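Putative sulfurtransferase DsrE (Allochromatium vinosum, PDB 2HY5) is a putative sulfurtransferase of the DsrE/TusD family that assembles with DsrF and DsrH and may act in the oxidation of intracellular sulfur. Local coordinates at the interface of chains A and B. Sequence-based numbering; all coordinates share one arbitrary frame. Chains: chain A, Putative sulfurtransferase dsrE; chain B, DsrH.

The interface of chains A and B. Residues chain A 3, 23, 26-27, 30, 32; chain B 86, 89-90, 92-93.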
loop_
_atom_site.group_PDB
_atom_site.type_symbol
_atom_site.label_atom_id
_atom_site.label_comp_id
_atom_site.label_asym_id
_atom_site.label_seq_id
_atom_site.Cartn_x
_atom_site.Cartn_y
_atom_site.Cartn_z
ATOM N N PHE A 3 22.607 -7.171 -12.461
ATOM C CA PHE A 3 21.410 -6.987 -11.639
ATOM C C PHE A 3 20.105 -7.247 -12.368
ATOM O O PHE A 3 19.982 -6.991 -13.563
ATOM C CB PHE A 3 21.326 -5.547 -11.130
ATOM C CG PHE A 3 22.294 -5.221 -10.041
ATOM C CD1 PHE A 3 22.019 -5.575 -8.724
ATOM C CD2 PHE A 3 23.477 -4.550 -10.328
ATOM C CE1 PHE A 3 22.918 -5.265 -7.701
ATOM C CE2 PHE A 3 24.380 -4.236 -9.316
ATOM C CZ PHE A 3 24.101 -4.594 -8.002
ATOM N N PHE A 23 18.574 3.697 -7.751
ATOM C CA PHE A 23 19.464 2.550 -7.552
ATOM C C PHE A 23 20.070 2.147 -8.896
ATOM O O PHE A 23 21.277 1.934 -9.009
ATOM C CB PHE A 23 18.698 1.353 -6.986
ATOM C CG PHE A 23 19.565 0.154 -6.721
ATOM C CD1 PHE A 23 20.179 -0.015 -5.484
ATOM C CD2 PHE A 23 19.795 -0.789 -7.717
ATOM C CE1 PHE A 23 21.009 -1.108 -5.242
ATOM C CE2 PHE A 23 20.625 -1.887 -7.490
ATOM C CZ PHE A 23 21.234 -2.049 -6.249
ATOM N N ALA A 26 22.634 4.653 -10.150
ATOM C CA ALA A 26 23.875 4.554 -9.392
ATOM C C ALA A 26 24.666 3.303 -9.764
ATOM O O ALA A 26 25.896 3.337 -9.846
ATOM C CB ALA A 26 23.574 4.561 -7.894
ATOM N N ALA A 27 23.958 2.202 -9.990
ATOM C CA ALA A 27 24.595 0.943 -10.347
ATOM C C ALA A 27 25.208 1.048 -11.738
ATOM O O ALA A 27 26.322 0.584 -11.970
ATOM C CB ALA A 27 23.574 -0.177 -10.312
ATOM N N LYS A 30 28.389 2.922 -11.973
ATOM C CA LYS A 30 29.488 2.156 -11.384
ATOM C C LYS A 30 30.005 1.095 -12.352
ATOM O O LYS A 30 30.981 0.405 -12.061
ATOM C CB LYS A 30 29.031 1.469 -10.098
ATOM C CG LYS A 30 29.106 2.333 -8.854
ATOM C CD LYS A 30 28.524 1.583 -7.666
ATOM C CE LYS A 30 28.897 2.236 -6.356
ATOM N NZ LYS A 30 30.359 2.151 -6.107
ATOM N N HIS A 32 28.148 -1.497 -13.407
ATOM C CA HIS A 32 27.435 -2.756 -13.237
ATOM C C HIS A 32 26.414 -2.892 -14.347
ATOM O O HIS A 32 25.929 -1.898 -14.890
ATOM C CB HIS A 32 26.717 -2.811 -11.887
ATOM C CG HIS A 32 27.640 -2.901 -10.715
ATOM N ND1 HIS A 32 28.585 -3.895 -10.588
ATOM C CD2 HIS A 32 27.749 -2.132 -9.604
ATOM C CE1 HIS A 32 29.237 -3.736 -9.449
ATOM N NE2 HIS A 32 28.747 -2.674 -8.834
ATOM N N ALA B 86 24.965 5.130 -4.101
ATOM C CA ALA B 86 26.137 4.387 -4.544
ATOM C C ALA B 86 26.507 3.381 -3.450
ATOM O O ALA B 86 26.905 2.259 -3.744
ATOM C CB ALA B 86 27.303 5.341 -4.814
ATOM N N VAL B 89 24.189 0.425 -3.572
ATOM C CA VAL B 89 24.623 -0.507 -4.604
ATOM C C VAL B 89 25.789 -1.369 -4.109
ATOM O O VAL B 89 25.793 -2.582 -4.316
ATOM C CB VAL B 89 25.056 0.239 -5.882
ATOM C CG1 VAL B 89 25.723 -0.732 -6.858
ATOM C CG2 VAL B 89 23.845 0.878 -6.533
ATOM N N ASP B 90 26.780 -0.756 -3.465
ATOM C CA ASP B 90 27.917 -1.526 -2.965
ATOM C C ASP B 90 27.485 -2.571 -1.940
ATOM O O ASP B 90 28.064 -3.653 -1.873
ATOM C CB ASP B 90 28.977 -0.610 -2.345
ATOM C CG ASP B 90 29.745 0.180 -3.385
ATOM O OD1 ASP B 90 29.893 -0.314 -4.522
ATOM O OD2 ASP B 90 30.214 1.289 -3.061
ATOM N N THR B 92 24.681 -4.250 -1.917
ATOM C CA THR B 92 24.074 -5.391 -2.600
ATOM C C THR B 92 25.115 -6.302 -3.241
ATOM O O THR B 92 24.882 -7.504 -3.378
ATOM C CB THR B 92 23.078 -4.956 -3.704
ATOM O OG1 THR B 92 23.780 -4.249 -4.733
ATOM C CG2 THR B 92 21.986 -4.068 -3.117
ATOM N N THR B 93 26.257 -5.739 -3.636
ATOM C CA THR B 93 27.305 -6.547 -4.255
ATOM C C THR B 93 28.259 -7.150 -3.228
ATOM O O THR B 93 28.840 -8.211 -3.463
ATOM C CB THR B 93 28.125 -5.737 -5.293
ATOM O OG1 THR B 93 28.748 -4.614 -4.662
ATOM C CG2 THR B 93 27.222 -5.244 -6.409
HETATM O O HOH W 1 29.344 -2.162 -6.192
#
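Where B:Val89 meets A:Phe23, helix 85-94 of DsrH crosses the C-terminal half of helix 16-29 of DsrE, a DsrE/TusD-family subunit, at a steep inclination, flanked by the following loop (A:Lys30, A:His32) and strand 2-7 (A:Phe3), in a contact between two different chains of the DsrEFH complex. Both branches of B:Val89 are used. CG1 lies anti to the backbone N (chi1 171°), which points it at the rim of A:His32, where it meets CD2 at 3.7 Å, while the aliphatic part of A:Lys30 runs past it in the opposite direction. CG2 sits over one face of the A:Phe23 ring, 3.9 Å from the centroid and displaced toward the rim, a CH-pi contact flanked by A:Ala26 and A:Ala27, whose small side chains probably allow the valine to come close to the helix. The edge of the same phenyl ring receives B:Thr92 OG1 in its plane. That hydroxyl is turned back to its own helix, donating to B:Val89 O at 2.6 Å. The same oxygen also makes a van der Waals approach to A:Phe3 CE1 and CZ on the ring's carbon rim. B:Thr93 presents its methyl CG2 to A:Phe3 CZ at 3.6 Å, the two side chains crossing at about a right angle.

Charge pairing borders this apolar patch. A:Lys30 bends at its last torsion (chi4 -66°) and brings NZ to 3.0 Å from B:Asp90 OD1, a salt bridge met on the syn side of the carboxylate, 24° out of its plane; the bond to OD2 is weak. A methionine in place of A:Lys30 would probably leave the B:Asp90 carboxylate without its charged mate across the interface. Water 1 lies in the plane of the A:His32 imidazole, 2.8 Å from NE2, and also contacts B:Asp90 OD1 at 2.6 Å and the B:Thr93 hydroxyl. OD1 is thus shared between lysine and water, which is likely to limit rotation of the carboxylate. The patch centre lies about 23 Å from A:Cys78, the presumed persulfide-forming cysteine.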